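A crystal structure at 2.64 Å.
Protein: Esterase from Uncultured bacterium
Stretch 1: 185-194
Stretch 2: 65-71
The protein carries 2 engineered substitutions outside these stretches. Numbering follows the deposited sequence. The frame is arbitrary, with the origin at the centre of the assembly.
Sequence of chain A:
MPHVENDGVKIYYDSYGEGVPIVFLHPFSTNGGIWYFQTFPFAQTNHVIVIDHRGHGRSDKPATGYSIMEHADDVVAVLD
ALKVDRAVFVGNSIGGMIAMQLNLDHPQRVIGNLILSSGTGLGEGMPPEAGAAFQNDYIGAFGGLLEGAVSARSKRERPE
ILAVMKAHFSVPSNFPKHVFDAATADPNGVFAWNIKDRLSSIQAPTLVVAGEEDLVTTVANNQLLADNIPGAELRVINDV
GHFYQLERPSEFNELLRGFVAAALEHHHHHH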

# COMPACT_ATOMS: atom_id res chain seq x y z
N ALA A 185 -7.30 -14.94 22.83
CA ALA A 185 -7.16 -15.95 23.87
C ALA A 185 -5.90 -15.78 24.70
O ALA A 185 -5.83 -16.25 25.84
CB ALA A 185 -7.19 -17.34 23.24
N ASP A 186 -4.89 -15.12 24.13
CA ASP A 186 -3.63 -14.90 24.83
C ASP A 186 -3.84 -13.91 25.98
O ASP A 186 -4.40 -12.83 25.77
CB ASP A 186 -2.56 -14.39 23.86
CG ASP A 186 -1.15 -14.52 24.41
OD1 ASP A 186 -0.89 -14.00 25.52
OD2 ASP A 186 -0.31 -15.15 23.74
N PRO A 187 -3.40 -14.28 27.19
CA PRO A 187 -3.51 -13.41 28.37
C PRO A 187 -2.73 -12.11 28.23
O PRO A 187 -2.87 -11.21 29.06
CB PRO A 187 -2.94 -14.27 29.50
CG PRO A 187 -2.06 -15.26 28.82
CD PRO A 187 -2.76 -15.56 27.52
N ASN A 188 -1.90 -12.02 27.20
CA ASN A 188 -1.21 -10.78 26.87
C ASN A 188 -1.38 -10.44 25.40
O ASN A 188 -0.50 -9.86 24.77
CB ASN A 188 0.27 -10.88 27.23
CG ASN A 188 0.50 -10.92 28.73
OD1 ASN A 188 0.51 -9.89 29.40
ND2 ASN A 188 0.69 -12.12 29.26
N GLY A 189 -2.54 -10.82 24.85
CA GLY A 189 -2.88 -10.51 23.48
C GLY A 189 -3.37 -9.08 23.35
O GLY A 189 -3.27 -8.30 24.30
N VAL A 190 -3.89 -8.73 22.18
CA VAL A 190 -4.28 -7.35 21.88
C VAL A 190 -5.31 -6.80 22.88
O VAL A 190 -5.31 -5.61 23.19
CB VAL A 190 -4.84 -7.23 20.44
CG1 VAL A 190 -6.08 -8.10 20.25
CG2 VAL A 190 -5.15 -5.78 20.10
N PHE A 191 -6.18 -7.67 23.39
CA PHE A 191 -7.24 -7.24 24.30
C PHE A 191 -6.83 -7.30 25.77
O PHE A 191 -7.28 -6.50 26.58
CB PHE A 191 -8.49 -8.09 24.09
CG PHE A 191 -9.21 -7.80 22.80
CD1 PHE A 191 -9.84 -6.59 22.59
CD2 PHE A 191 -9.27 -8.76 21.79
CE1 PHE A 191 -10.51 -6.33 21.41
CE2 PHE A 191 -9.93 -8.50 20.61
CZ PHE A 191 -10.55 -7.29 20.42
N ALA A 192 -5.96 -8.25 26.10
CA ALA A 192 -5.64 -8.52 27.50
C ALA A 192 -4.37 -7.82 27.97
O ALA A 192 -4.16 -7.65 29.17
CB ALA A 192 -5.53 -10.02 27.73
N TRP A 193 -3.52 -7.44 27.03
CA TRP A 193 -2.26 -6.76 27.33
C TRP A 193 -2.49 -5.49 28.15
O TRP A 193 -3.23 -4.60 27.72
CB TRP A 193 -1.51 -6.43 26.04
CG TRP A 193 -0.20 -5.75 26.23
CD1 TRP A 193 0.98 -6.34 26.61
CD2 TRP A 193 0.09 -4.37 26.03
NE1 TRP A 193 1.98 -5.40 26.66
CE2 TRP A 193 1.46 -4.18 26.31
CE3 TRP A 193 -0.67 -3.27 25.64
CZ2 TRP A 193 2.08 -2.94 26.21
CZ3 TRP A 193 -0.06 -2.03 25.54
CH2 TRP A 193 1.30 -1.88 25.83
N ASN A 194 -1.86 -5.42 29.31
CA ASN A 194 -2.11 -4.32 30.24
C ASN A 194 -0.84 -3.91 30.99
O ASN A 194 -0.29 -4.68 31.77
CB ASN A 194 -3.20 -4.72 31.23
CG ASN A 194 -3.74 -3.54 32.02
OD1 ASN A 194 -3.02 -2.61 32.34
ND2 ASN A 194 -5.03 -3.59 32.34
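Stretch 2, residues 65-71: GYSIMEH

Stretch 2 is a loop through G65, Y66 and S67 and turns helical from I68 onward, with S67 as its N-cap; it lies along stretch 1 from D186, just after a helix, to W193. By their CA traces the two run in broadly the same direction, and V190 to A192 have helical phi/psi without the regular bonds. The nearest CA atoms across the stretches are those of G189 and S67, 4.6 Å apart. The CA-to-CB bond of D186 points toward stretch 2, but D186 OD2 stands 3.4 Å from S67 N at a poor angle and makes no hydrogen bond. That amide instead donates to E70 OE1 (3.0 Å from S67 N). D186 OD2 and E70 OE1, like charges, are 4.1 Å apart. D186 OD1 accepts from N188 N at 2.8 Å.

N188 supplies the one direct hydrogen bond between the stretches: I68 N donates to N188 O at 3.1 Å. N188 O also lies 3.4 Å from S67 CA, a CA-H...O contact, while N188 OD1 is 3.4 Å from M69 CE. G189 CA approaches Y66 O to 3.5 Å in another. The O of water 1 donates to Y66 O (2.7 Å) and weakly accepts from V190 N (2.8 Å). W193 receives I68 over one ring face, with I68 CG1 3.4 Å from W193 CG, and M69 CE at the ring edge, 4.0 Å from W193 CD1.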

# COMPACT_ATOMS: atom_id res chain seq x y z
N GLY A 65 0.68 -17.92 19.83
CA GLY A 65 1.87 -17.13 20.09
C GLY A 65 1.69 -15.68 19.68
O GLY A 65 2.49 -15.13 18.93
N TYR A 66 0.63 -15.05 20.19
CA TYR A 66 0.31 -13.69 19.80
C TYR A 66 0.27 -12.75 21.00
O TYR A 66 -0.68 -11.98 21.17
CB TYR A 66 -1.02 -13.65 19.05
CG TYR A 66 -0.97 -14.37 17.72
CD1 TYR A 66 -0.33 -13.80 16.63
CD2 TYR A 66 -1.54 -15.62 17.57
CE1 TYR A 66 -0.27 -14.46 15.42
CE2 TYR A 66 -1.49 -16.28 16.36
CZ TYR A 66 -0.85 -15.70 15.29
OH TYR A 66 -0.80 -16.35 14.08
N SER A 67 1.29 -12.84 21.85
CA SER A 67 1.48 -11.86 22.91
C SER A 67 2.18 -10.65 22.31
O SER A 67 2.89 -10.77 21.31
CB SER A 67 2.28 -12.44 24.07
OG SER A 67 3.61 -12.71 23.69
N ILE A 68 1.99 -9.49 22.92
CA ILE A 68 2.63 -8.27 22.45
C ILE A 68 4.15 -8.38 22.56
O ILE A 68 4.89 -7.81 21.76
CB ILE A 68 2.12 -7.04 23.23
CG1 ILE A 68 0.60 -6.97 23.15
CG2 ILE A 68 2.72 -5.76 22.67
CD1 ILE A 68 0.06 -6.86 21.74
N MET A 69 4.60 -9.15 23.55
CA MET A 69 6.02 -9.38 23.75
C MET A 69 6.62 -10.14 22.57
O MET A 69 7.72 -9.83 22.10
CB MET A 69 6.27 -10.15 25.05
CG MET A 69 5.67 -9.51 26.29
SD MET A 69 3.95 -9.98 26.57
CE MET A 69 3.57 -9.05 28.05
N GLU A 70 5.89 -11.15 22.09
CA GLU A 70 6.34 -11.94 20.95
C GLU A 70 6.39 -11.11 19.67
O GLU A 70 7.31 -11.24 18.86
CB GLU A 70 5.44 -13.17 20.78
CG GLU A 70 5.74 -14.28 21.78
CD GLU A 70 4.64 -15.32 21.86
OE1 GLU A 70 3.48 -14.93 22.14
OE2 GLU A 70 4.93 -16.52 21.67
N HIS A 71 5.38 -10.25 19.48
CA HIS A 71 5.37 -9.29 18.39
C HIS A 71 6.61 -8.40 18.45
O HIS A 71 7.30 -8.18 17.43
CB HIS A 71 4.11 -8.42 18.44
CG HIS A 71 2.89 -9.07 17.87
ND1 HIS A 71 2.80 -9.45 16.55
CD2 HIS A 71 1.71 -9.40 18.43
CE1 HIS A 71 1.62 -9.99 16.33
NE2 HIS A 71 0.93 -9.96 17.46
O HOH W 1 -2.27 -9.98 20.28